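Local coordinates for DUF4442 domain-containing protein (Pseudomonas aeruginosa, PDB 1SH8), which is of unknown function but is probably a thioesterase of the hotdog-fold superfamily, at residues A[29-42]-A[93-105]. Numbering follows the deposited sequence.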
# COMPACT_ATOMS: atom_id res chain seq x y z
N GLU A 29 11.11 -14.23 8.17
CA GLU A 29 11.85 -15.48 8.07
C GLU A 29 13.29 -15.25 8.53
O GLU A 29 13.85 -16.08 9.25
CB GLU A 29 11.82 -16.02 6.64
CG GLU A 29 10.42 -16.38 6.17
CD GLU A 29 10.40 -17.22 4.91
OE1 GLU A 29 11.39 -17.20 4.15
OE2 GLU A 29 9.37 -17.90 4.67
N VAL A 30 13.87 -14.13 8.12
CA VAL A 30 15.23 -13.78 8.52
C VAL A 30 15.30 -12.28 8.82
O VAL A 30 14.77 -11.46 8.07
CB VAL A 30 16.27 -14.10 7.41
CG1 VAL A 30 17.64 -13.57 7.81
CG2 VAL A 30 16.34 -15.60 7.18
N LEU A 31 15.95 -11.94 9.93
CA LEU A 31 16.13 -10.55 10.35
C LEU A 31 17.54 -10.40 10.91
O LEU A 31 17.83 -10.85 12.01
CB LEU A 31 15.10 -10.16 11.42
CG LEU A 31 13.64 -10.10 10.98
CD1 LEU A 31 12.76 -9.87 12.19
CD2 LEU A 31 13.46 -8.98 9.96
N GLU A 32 18.41 -9.76 10.14
CA GLU A 32 19.79 -9.56 10.56
C GLU A 32 20.25 -8.20 10.07
O GLU A 32 19.62 -7.60 9.18
CB GLU A 32 20.69 -10.65 9.95
CG GLU A 32 20.13 -12.06 10.09
CD GLU A 32 21.02 -13.11 9.45
OE1 GLU A 32 21.55 -12.88 8.34
OE2 GLU A 32 21.18 -14.19 10.06
N PRO A 33 21.33 -7.66 10.65
CA PRO A 33 21.80 -6.35 10.20
C PRO A 33 22.04 -6.42 8.69
O PRO A 33 22.72 -7.32 8.21
CB PRO A 33 23.09 -6.16 10.98
CG PRO A 33 22.81 -6.87 12.27
CD PRO A 33 22.12 -8.14 11.80
N GLY A 34 21.45 -5.49 7.94
CA GLY A 34 21.64 -5.46 6.50
C GLY A 34 20.89 -6.47 5.65
O GLY A 34 21.03 -6.46 4.43
N TYR A 35 20.10 -7.36 6.26
CA TYR A 35 19.36 -8.34 5.48
C TYR A 35 18.09 -8.84 6.16
O TYR A 35 18.11 -9.25 7.32
CB TYR A 35 20.23 -9.56 5.15
CG TYR A 35 19.48 -10.64 4.39
CD1 TYR A 35 19.14 -10.46 3.05
CD2 TYR A 35 19.07 -11.80 5.03
CE1 TYR A 35 18.39 -11.43 2.36
CE2 TYR A 35 18.32 -12.77 4.36
CZ TYR A 35 17.98 -12.58 3.02
OH TYR A 35 17.25 -13.53 2.36
N VAL A 36 16.98 -8.80 5.42
CA VAL A 36 15.70 -9.27 5.95
C VAL A 36 14.95 -10.04 4.87
O VAL A 36 15.14 -9.80 3.67
CB VAL A 36 14.79 -8.09 6.42
CG1 VAL A 36 15.52 -7.24 7.45
CG2 VAL A 36 14.34 -7.24 5.23
N ARG A 37 14.13 -10.99 5.30
CA ARG A 37 13.30 -11.78 4.40
C ARG A 37 11.96 -11.96 5.10
O ARG A 37 11.90 -12.48 6.21
CB ARG A 37 13.92 -13.15 4.09
CG ARG A 37 13.07 -13.95 3.10
CD ARG A 37 13.81 -15.16 2.54
NE ARG A 37 13.96 -16.25 3.50
CZ ARG A 37 15.11 -16.60 4.07
NH1 ARG A 37 16.23 -15.95 3.80
NH2 ARG A 37 15.14 -17.65 4.89
N LEU A 38 10.89 -11.51 4.44
CA LEU A 38 9.55 -11.59 5.01
C LEU A 38 8.63 -12.44 4.14
O LEU A 38 8.89 -12.62 2.94
CB LEU A 38 8.95 -10.18 5.13
CG LEU A 38 9.85 -9.07 5.70
CD1 LEU A 38 9.08 -7.75 5.62
CD2 LEU A 38 10.25 -9.38 7.13
N ARG A 39 7.56 -12.94 4.74
CA ARG A 39 6.58 -13.76 4.04
C ARG A 39 5.16 -13.33 4.38
O ARG A 39 4.82 -13.14 5.54
CB ARG A 39 6.76 -15.24 4.43
CG ARG A 39 5.78 -16.18 3.70
CD ARG A 39 5.92 -17.63 4.17
NE ARG A 39 5.39 -17.84 5.51
CZ ARG A 39 6.12 -18.09 6.59
NH1 ARG A 39 7.45 -18.17 6.50
NH2 ARG A 39 5.53 -18.26 7.76
N MET A 40 4.33 -13.15 3.36
CA MET A 40 2.93 -12.78 3.60
C MET A 40 2.10 -14.01 3.23
O MET A 40 2.13 -14.47 2.10
CB MET A 40 2.51 -11.59 2.74
CG MET A 40 1.07 -11.12 3.00
SD MET A 40 0.79 -10.36 4.63
CE MET A 40 1.43 -8.72 4.31
N PRO A 41 1.36 -14.56 4.21
CA PRO A 41 0.54 -15.74 3.90
C PRO A 41 -0.59 -15.41 2.92
O PRO A 41 -1.17 -14.32 2.96
CB PRO A 41 0.02 -16.16 5.27
CG PRO A 41 -0.08 -14.86 6.02
CD PRO A 41 1.21 -14.16 5.62
N GLY A 42 -0.88 -16.36 2.03
CA GLY A 42 -1.94 -16.15 1.07
C GLY A 42 -3.28 -16.23 1.77
O GLY A 42 -4.21 -15.48 1.46
N ALA A 93 -0.94 -13.05 -7.67
CA ALA A 93 -0.13 -13.63 -6.61
C ALA A 93 -0.91 -14.71 -5.87
O ALA A 93 -1.81 -14.41 -5.09
CB ALA A 93 0.31 -12.54 -5.64
N LYS A 94 -0.56 -15.97 -6.13
CA LYS A 94 -1.23 -17.10 -5.49
C LYS A 94 -0.33 -17.75 -4.45
O LYS A 94 0.88 -17.87 -4.64
CB LYS A 94 -1.64 -18.12 -6.56
CG LYS A 94 -2.66 -17.57 -7.55
CD LYS A 94 -3.08 -18.61 -8.57
CE LYS A 94 -4.03 -18.02 -9.60
NZ LYS A 94 -5.28 -17.51 -8.98
N GLY A 95 -0.94 -18.17 -3.34
CA GLY A 95 -0.18 -18.80 -2.29
C GLY A 95 0.58 -17.78 -1.46
O GLY A 95 0.26 -16.59 -1.48
N ASP A 96 1.58 -18.25 -0.72
CA ASP A 96 2.39 -17.37 0.11
C ASP A 96 3.38 -16.61 -0.76
O ASP A 96 3.96 -17.16 -1.70
CB ASP A 96 3.15 -18.18 1.17
CG ASP A 96 2.23 -18.82 2.19
OD1 ASP A 96 1.02 -18.54 2.17
OD2 ASP A 96 2.74 -19.61 3.02
N ILE A 97 3.57 -15.33 -0.43
CA ILE A 97 4.47 -14.47 -1.18
C ILE A 97 5.59 -13.98 -0.27
O ILE A 97 5.36 -13.70 0.90
CB ILE A 97 3.68 -13.26 -1.75
CG1 ILE A 97 2.46 -13.75 -2.54
CG2 ILE A 97 4.57 -12.41 -2.63
CD1 ILE A 97 2.79 -14.65 -3.73
N ARG A 98 6.80 -13.88 -0.82
CA ARG A 98 7.95 -13.43 -0.03
C ARG A 98 8.71 -12.30 -0.68
O ARG A 98 8.55 -12.00 -1.87
CB ARG A 98 8.94 -14.59 0.19
CG ARG A 98 8.40 -15.79 0.94
CD ARG A 98 9.54 -16.73 1.34
NE ARG A 98 10.25 -17.28 0.18
CZ ARG A 98 11.35 -18.03 0.26
NH1 ARG A 98 11.88 -18.31 1.45
NH2 ARG A 98 11.92 -18.50 -0.84
N VAL A 99 9.57 -11.68 0.12
CA VAL A 99 10.41 -10.59 -0.34
C VAL A 99 11.66 -10.57 0.53
O VAL A 99 11.62 -10.94 1.71
CB VAL A 99 9.70 -9.22 -0.21
CG1 VAL A 99 9.47 -8.88 1.26
CG2 VAL A 99 10.54 -8.13 -0.88
N GLU A 100 12.78 -10.18 -0.06
CA GLU A 100 14.01 -10.04 0.70
C GLU A 100 14.61 -8.70 0.30
O GLU A 100 14.38 -8.20 -0.80
CB GLU A 100 14.97 -11.22 0.49
CG GLU A 100 15.43 -11.52 -0.91
CD GLU A 100 16.10 -12.90 -1.00
OE1 GLU A 100 17.02 -13.18 -0.21
OE2 GLU A 100 15.70 -13.71 -1.87
N ALA A 101 15.35 -8.09 1.23
CA ALA A 101 15.95 -6.80 0.98
C ALA A 101 17.24 -6.70 1.76
O ALA A 101 17.38 -7.32 2.81
CB ALA A 101 15.00 -5.69 1.41
N ARG A 102 18.19 -5.91 1.26
CA ARG A 102 19.45 -5.76 1.95
C ARG A 102 20.04 -4.36 1.87
O ARG A 102 19.65 -3.55 1.02
CB ARG A 102 20.46 -6.79 1.40
CG ARG A 102 20.77 -6.65 -0.09
CD ARG A 102 21.65 -7.81 -0.58
NE ARG A 102 20.94 -9.08 -0.63
CZ ARG A 102 21.52 -10.27 -0.83
NH1 ARG A 102 22.83 -10.35 -1.01
NH2 ARG A 102 20.79 -11.38 -0.87
N LEU A 103 20.95 -4.08 2.79
CA LEU A 103 21.69 -2.82 2.88
C LEU A 103 23.11 -3.25 3.22
O LEU A 103 23.32 -3.95 4.21
CB LEU A 103 21.17 -1.94 4.02
CG LEU A 103 19.92 -1.09 3.84
CD1 LEU A 103 19.62 -0.35 5.14
CD2 LEU A 103 20.14 -0.11 2.70
N ASP A 104 24.09 -2.87 2.41
CA ASP A 104 25.46 -3.29 2.71
C ASP A 104 26.01 -2.55 3.94
O ASP A 104 25.51 -1.48 4.31
CB ASP A 104 26.39 -3.07 1.50
CG ASP A 104 26.64 -1.61 1.22
OD1 ASP A 104 25.70 -0.93 0.75
OD2 ASP A 104 27.77 -1.15 1.46
N ALA A 105 27.02 -3.15 4.57
CA ALA A 105 27.63 -2.59 5.77
C ALA A 105 28.05 -1.13 5.61
O ALA A 105 27.84 -0.31 6.51
CB ALA A 105 28.83 -3.43 6.17
O HOH W 1 2.64 -18.29 5.69
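Val-36 pairs with Ala-101, Leu-38 with Val-99 and Met-40 with Ile-97, each by two backbone hydrogen bonds. Strands 35-40 and 97-102 thus run antiparallel. Past the strand ends, Leu-103 N bonds to Gly-34 O, and Asp-96 OD1 accepts from Gly-42 N at 2.9 Å. The face bearing Tyr-35, Arg-37, Arg-39, Arg-98 and Glu-100 carries a salt-bridge network centred on Glu-29. Glu-29 OE1 takes two donors. Arg-37 NE reaches Glu-29 OE1 at 2.8 Å. Arg-98 NH1 meets Glu-29 OE1 at 3.0 Å on the syn lone pair. Glu-29 OE2 receives Arg-39 NH1 at 2.7 Å on the anti lone pair. Arg-37 has CG anti to the backbone N (chi1 -178°) and bends at chi3, which turns Arg-37 NH1 to Tyr-35 OH at 3.0 Å. Tyr-35 OH donates to Glu-100 OE1 at 2.6 Å, from above the carboxylate plane. A water links Arg-39 NE to Asp-96 OD2. On the face of Val-36, Leu-38 and Val-99, Leu-38, Val-99 and Ile-97 pack on Leu-60 of helix 54-62, consistent with the central helix of a hotdog fold. The shared carboxylate probably offsets the like charges of Arg-37 and Arg-98. Glu-29 thus ties together arginines of both strands, while the paired backbone bonds hold the strands themselves.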